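Side-chain contacts in phenylalanine ammonia-lyase (Rhodosporidium toruloides, PDB 1Y2M), which catalyses the non-oxidative deamination of L-phenylalanine and L-tyrosine to trans-cinnamic acid and p-coumaric acid: residues D285-S290 / H381-L386; L67-V72 / M278-L283. All blocks are in the same frame, centred on the assembly; numbering follows the deposited sequence.

Contact 1: D285-S290 / H381-L386; sequences DAHMLS and HAHAVL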
# COMPACT_ATOMS: atom_id res chain seq x y z
N ASP B 285 14.30 -13.46 14.45
CA ASP B 285 13.41 -12.88 15.44
C ASP B 285 11.95 -13.23 15.14
O ASP B 285 11.17 -13.49 16.05
CB ASP B 285 13.65 -11.37 15.51
CG ASP B 285 14.99 -11.00 16.14
OD1 ASP B 285 15.67 -11.84 16.77
OD2 ASP B 285 15.34 -9.81 16.04
N ALA B 286 11.62 -13.25 13.85
CA ALA B 286 10.27 -13.59 13.40
C ALA B 286 9.93 -14.99 13.79
O ALA B 286 8.80 -15.28 14.17
CB ALA B 286 10.13 -13.40 11.90
N HIS B 287 10.88 -15.91 13.69
CA HIS B 287 10.58 -17.31 14.09
C HIS B 287 10.14 -17.37 15.54
O HIS B 287 9.22 -18.10 15.94
CB HIS B 287 11.81 -18.19 13.97
CG HIS B 287 12.16 -18.62 12.56
ND1 HIS B 287 11.26 -19.21 11.70
CD2 HIS B 287 13.37 -18.66 11.94
CE1 HIS B 287 11.89 -19.54 10.58
NE2 HIS B 287 13.18 -19.23 10.71
N MSE B 288 10.85 -16.60 16.38
CA MSE B 288 10.55 -16.61 17.82
C MSE B 288 9.16 -16.05 18.09
O MSE B 288 8.42 -16.54 18.92
CB MSE B 288 11.57 -15.81 18.63
CG MSE B 288 12.98 -16.17 18.37
SE MSE B 288 13.34 -18.09 18.61
CE MSE B 288 15.15 -18.01 17.72
N LEU B 289 8.80 -15.00 17.35
CA LEU B 289 7.56 -14.32 17.55
C LEU B 289 6.42 -15.24 17.04
O LEU B 289 5.36 -15.27 17.62
CB LEU B 289 7.56 -12.98 16.84
CG LEU B 289 8.42 -11.87 17.42
CD1 LEU B 289 8.49 -10.71 16.45
CD2 LEU B 289 7.86 -11.40 18.75
N SER B 290 6.68 -16.04 16.03
CA SER B 290 5.71 -17.01 15.54
C SER B 290 5.44 -18.03 16.62
O SER B 290 4.29 -18.38 16.90
CB SER B 290 6.31 -17.73 14.32
OG SER B 290 5.47 -18.76 13.87
N HIS B 381 10.18 -21.40 4.28
CA HIS B 381 10.71 -21.14 2.93
C HIS B 381 11.80 -20.07 2.96
O HIS B 381 12.94 -20.27 2.44
CB HIS B 381 9.55 -20.69 2.03
CG HIS B 381 9.93 -20.54 0.59
ND1 HIS B 381 10.53 -19.40 0.09
CD2 HIS B 381 9.75 -21.36 -0.47
CE1 HIS B 381 10.71 -19.54 -1.22
NE2 HIS B 381 10.25 -20.71 -1.58
N ALA B 382 11.52 -18.96 3.63
CA ALA B 382 12.50 -17.91 3.76
C ALA B 382 13.80 -18.43 4.38
O ALA B 382 14.92 -18.05 3.96
CB ALA B 382 11.98 -16.79 4.58
N HIS B 383 13.66 -19.31 5.36
CA HIS B 383 14.85 -19.87 6.01
C HIS B 383 15.67 -20.64 4.95
O HIS B 383 16.92 -20.58 4.91
CB HIS B 383 14.42 -20.85 7.12
CG HIS B 383 15.48 -21.04 8.14
ND1 HIS B 383 15.49 -20.31 9.30
CD2 HIS B 383 16.56 -21.85 8.17
CE1 HIS B 383 16.54 -20.67 10.02
NE2 HIS B 383 17.21 -21.60 9.35
N ALA B 384 15.01 -21.41 4.10
CA ALA B 384 15.75 -22.14 3.07
C ALA B 384 16.47 -21.18 2.13
O ALA B 384 17.64 -21.39 1.79
CB ALA B 384 14.83 -23.03 2.32
N VAL B 385 15.79 -20.10 1.74
CA VAL B 385 16.38 -19.11 0.80
C VAL B 385 17.60 -18.43 1.44
O VAL B 385 18.71 -18.32 0.84
CB VAL B 385 15.30 -18.10 0.35
CG1 VAL B 385 15.92 -16.99 -0.44
CG2 VAL B 385 14.20 -18.81 -0.39
N LEU B 386 17.42 -17.89 2.64
CA LEU B 386 18.48 -17.11 3.29
C LEU B 386 19.64 -18.02 3.67
O LEU B 386 20.79 -17.57 3.69
CB LEU B 386 17.96 -16.39 4.52
CG LEU B 386 17.08 -15.18 4.31
CD1 LEU B 386 16.75 -14.48 5.62
CD2 LEU B 386 17.79 -14.20 3.36
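The imidazole rings of His287 and His383 meet edge against edge, and neither lies over a face of the other. Each ring has one nitrogen of the partner at its rim, near its own plane. Leu283 CD1 lies over one face of the His287 ring, 3.9 Å from His287 NE2. A face of the His383 ring is taken by a methyl group, Leu69 CD1, which sits 3.8 Å from His383 CE1. This is a buried histidine pair between two antiparallel helices, 273-303 and 368-391, in the helical core of a PAL/histidase family enzyme.

A hydrogen bond of 2.9 Å joins His287 NE2 to His383 ND1. It is somewhat bent, at 153°. The ring planes are inclined at 45°, and their centroids lie 5.0 Å apart. The two side chains cross at about a right angle. The closest CA atoms of the two segments, those of His287 and His383, are 9.5 Å apart. Between the two segments, only the two rings meet, and 75 Å² is buried. His383 reaches across because its CG stands roughly opposite the backbone N (chi1 -157°), which turns the ring toward helix 273-303.

His287 is held at both nitrogens, since ND1 is hydrogen-bonded to Gln44 NE2. This grip fixes the rotation of its ring. Gln44 also meets Ser290 OG through OE1, so helix 44-52 is tied to the same side of helix 273-303. Val48 packs on His287 and Ile47 on His383. A leucine in place of His287 would probably leave His383 ND1 and Gln44 NE2 without their buried partner. Beyond the bonded pair, the nearest approach between the rings is His383 CE1 to His287 NE2, at 3.7 Å.

Contact 2: L67-V72 / M278-L283; sequences LNLGDV and MATLAL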
# COMPACT_ATOMS: atom_id res chain seq x y z
N LEU B 67 28.18 -22.38 6.55
CA LEU B 67 27.65 -21.34 7.41
C LEU B 67 26.14 -21.42 7.43
O LEU B 67 25.51 -21.46 6.37
CB LEU B 67 28.06 -19.98 6.88
CG LEU B 67 27.57 -18.74 7.58
CD1 LEU B 67 28.10 -18.74 8.99
CD2 LEU B 67 27.93 -17.43 6.87
N ASN B 68 25.54 -21.39 8.62
CA ASN B 68 24.07 -21.41 8.73
C ASN B 68 23.57 -20.18 9.46
O ASN B 68 24.36 -19.34 9.90
CB ASN B 68 23.56 -22.69 9.40
CG ASN B 68 24.07 -22.85 10.83
OD1 ASN B 68 24.06 -21.88 11.62
ND2 ASN B 68 24.50 -24.05 11.18
N LEU B 69 22.26 -20.02 9.54
CA LEU B 69 21.72 -18.79 10.03
C LEU B 69 21.89 -18.58 11.52
O LEU B 69 22.16 -17.46 11.99
CB LEU B 69 20.25 -18.64 9.59
CG LEU B 69 19.96 -18.70 8.09
CD1 LEU B 69 18.54 -18.31 7.84
CD2 LEU B 69 20.94 -17.78 7.42
N GLY B 70 21.81 -19.68 12.28
CA GLY B 70 22.15 -19.60 13.70
C GLY B 70 23.58 -19.13 13.92
O GLY B 70 23.83 -18.34 14.83
N ASP B 71 24.51 -19.61 13.08
CA ASP B 71 25.92 -19.20 13.15
C ASP B 71 26.02 -17.70 12.91
O ASP B 71 26.76 -17.00 13.63
CB ASP B 71 26.72 -19.84 12.04
CG ASP B 71 26.99 -21.32 12.22
OD1 ASP B 71 27.11 -21.80 13.38
OD2 ASP B 71 27.18 -21.99 11.15
N VAL B 72 25.29 -17.21 11.90
CA VAL B 72 25.33 -15.77 11.56
C VAL B 72 24.90 -14.93 12.76
O VAL B 72 25.58 -13.98 13.17
CB VAL B 72 24.48 -15.44 10.32
CG1 VAL B 72 24.29 -13.93 10.18
CG2 VAL B 72 25.08 -16.06 9.03
N MSE B 278 21.01 -8.38 7.73
CA MSE B 278 19.83 -7.85 8.42
C MSE B 278 18.60 -8.75 8.30
O MSE B 278 17.80 -8.90 9.25
CB MSE B 278 19.47 -6.45 7.95
CG MSE B 278 18.51 -5.79 8.89
SE MSE B 278 18.45 -3.85 8.59
CE MSE B 278 17.81 -3.26 10.43
N ALA B 279 18.45 -9.34 7.11
CA ALA B 279 17.40 -10.29 6.85
C ALA B 279 17.50 -11.54 7.73
O ALA B 279 16.49 -12.06 8.19
CB ALA B 279 17.35 -10.64 5.36
N THR B 280 18.72 -12.04 7.93
CA THR B 280 18.91 -13.21 8.80
C THR B 280 18.50 -12.90 10.22
O THR B 280 17.79 -13.69 10.86
CB THR B 280 20.38 -13.68 8.77
OG1 THR B 280 20.71 -14.16 7.46
CG2 THR B 280 20.56 -14.74 9.79
N LEU B 281 18.90 -11.74 10.75
CA LEU B 281 18.52 -11.32 12.09
C LEU B 281 17.01 -11.19 12.19
O LEU B 281 16.40 -11.61 13.20
CB LEU B 281 19.24 -10.04 12.44
CG LEU B 281 20.77 -10.26 12.53
CD1 LEU B 281 21.45 -8.92 12.44
CD2 LEU B 281 21.16 -10.96 13.83
N ALA B 282 16.40 -10.60 11.17
CA ALA B 282 14.95 -10.39 11.17
C ALA B 282 14.17 -11.71 11.11
O ALA B 282 13.16 -11.90 11.80
CB ALA B 282 14.56 -9.45 10.08
N LEU B 283 14.67 -12.65 10.31
CA LEU B 283 14.00 -13.94 10.23
C LEU B 283 14.12 -14.72 11.53
O LEU B 283 13.15 -15.30 12.01
CB LEU B 283 14.58 -14.76 9.09
CG LEU B 283 13.87 -16.12 8.94
CD1 LEU B 283 12.38 -15.98 8.70
CD2 LEU B 283 14.50 -16.90 7.79
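A capping box of Asn68 and Asp71 starts helix 69-77, whose first turn sets Leu69 and Val72 against Thr280 of helix 273-303. The box is reciprocal. Asp71 N donates to Asn68 OD1 at 2.7 Å, nearly in line with the side-chain carbonyl (168° at the oxygen). Asn68 N donates in return to Asp71 OD2 at 3.1 Å, on the anti side and 28° out of the carboxylate plane. The other carboxylate oxygen, Asp71 OD1, forms a salt bridge with Arg80. The polar start of the helix is thus settled away from the packing face.

On that face Thr280 is the main partner. Its methyl CG2 lies 3.8 Å from Val72 CG1 and 3.9 Å from Leu69 CB. The Thr280 hydroxyl is 3.6 Å from the methyl Leu69 CD2, a plain van der Waals approach. Its hydrogen bond goes to Ala276 O, one turn back on its own helix. Chi1 of -65° sets OG1 beside the backbone N, within reach of Ala276 O, and leaves CG2 anti to that N, facing the two apolar side chains.

The contact belongs to the mainly helical packing of the PAL/histidase fold. It joins the short helix 69-77 to the long helix 273-303. Both segments are buried where they touch, and the interface covers 205 Å². Leu69 and Thr280 have the closest CA atoms, 6.4 Å apart.

Further along helix 273-303, Leu283 adds a looser apolar contact, with its CD2 4.3 Å from Leu69 CD1. Leu69 also packs on Leu386 and Thr387 of helix 368-391. On another side of helix 273-303, Ala282 O accepts a hydrogen bond from Asn517 ND2 of helix 506-560.

In the fold
Both contacts are buried, their centres about 9 Å apart. They share helix 273-303: contact 2 uses an earlier part of it, and contact 1 begins two residues later. Their chemistry differs. Contact 1 is a polar bridge between two side chains whose backbones stand farther apart than those of contact 2. Contact 2 is closer apolar packing with nearly three times the buried area. They also touch directly. Leu283 CD2 of contact 2 packs 3.5 Å from His383 CA of contact 1, and Leu69 CD2 lies 3.7 Å from Leu386 O. Segment 381-386 also meets a second subunit, through His381, Ala384 and Val385, whereas contact 2 is enclosed within its own chain. Both lie away from the active site.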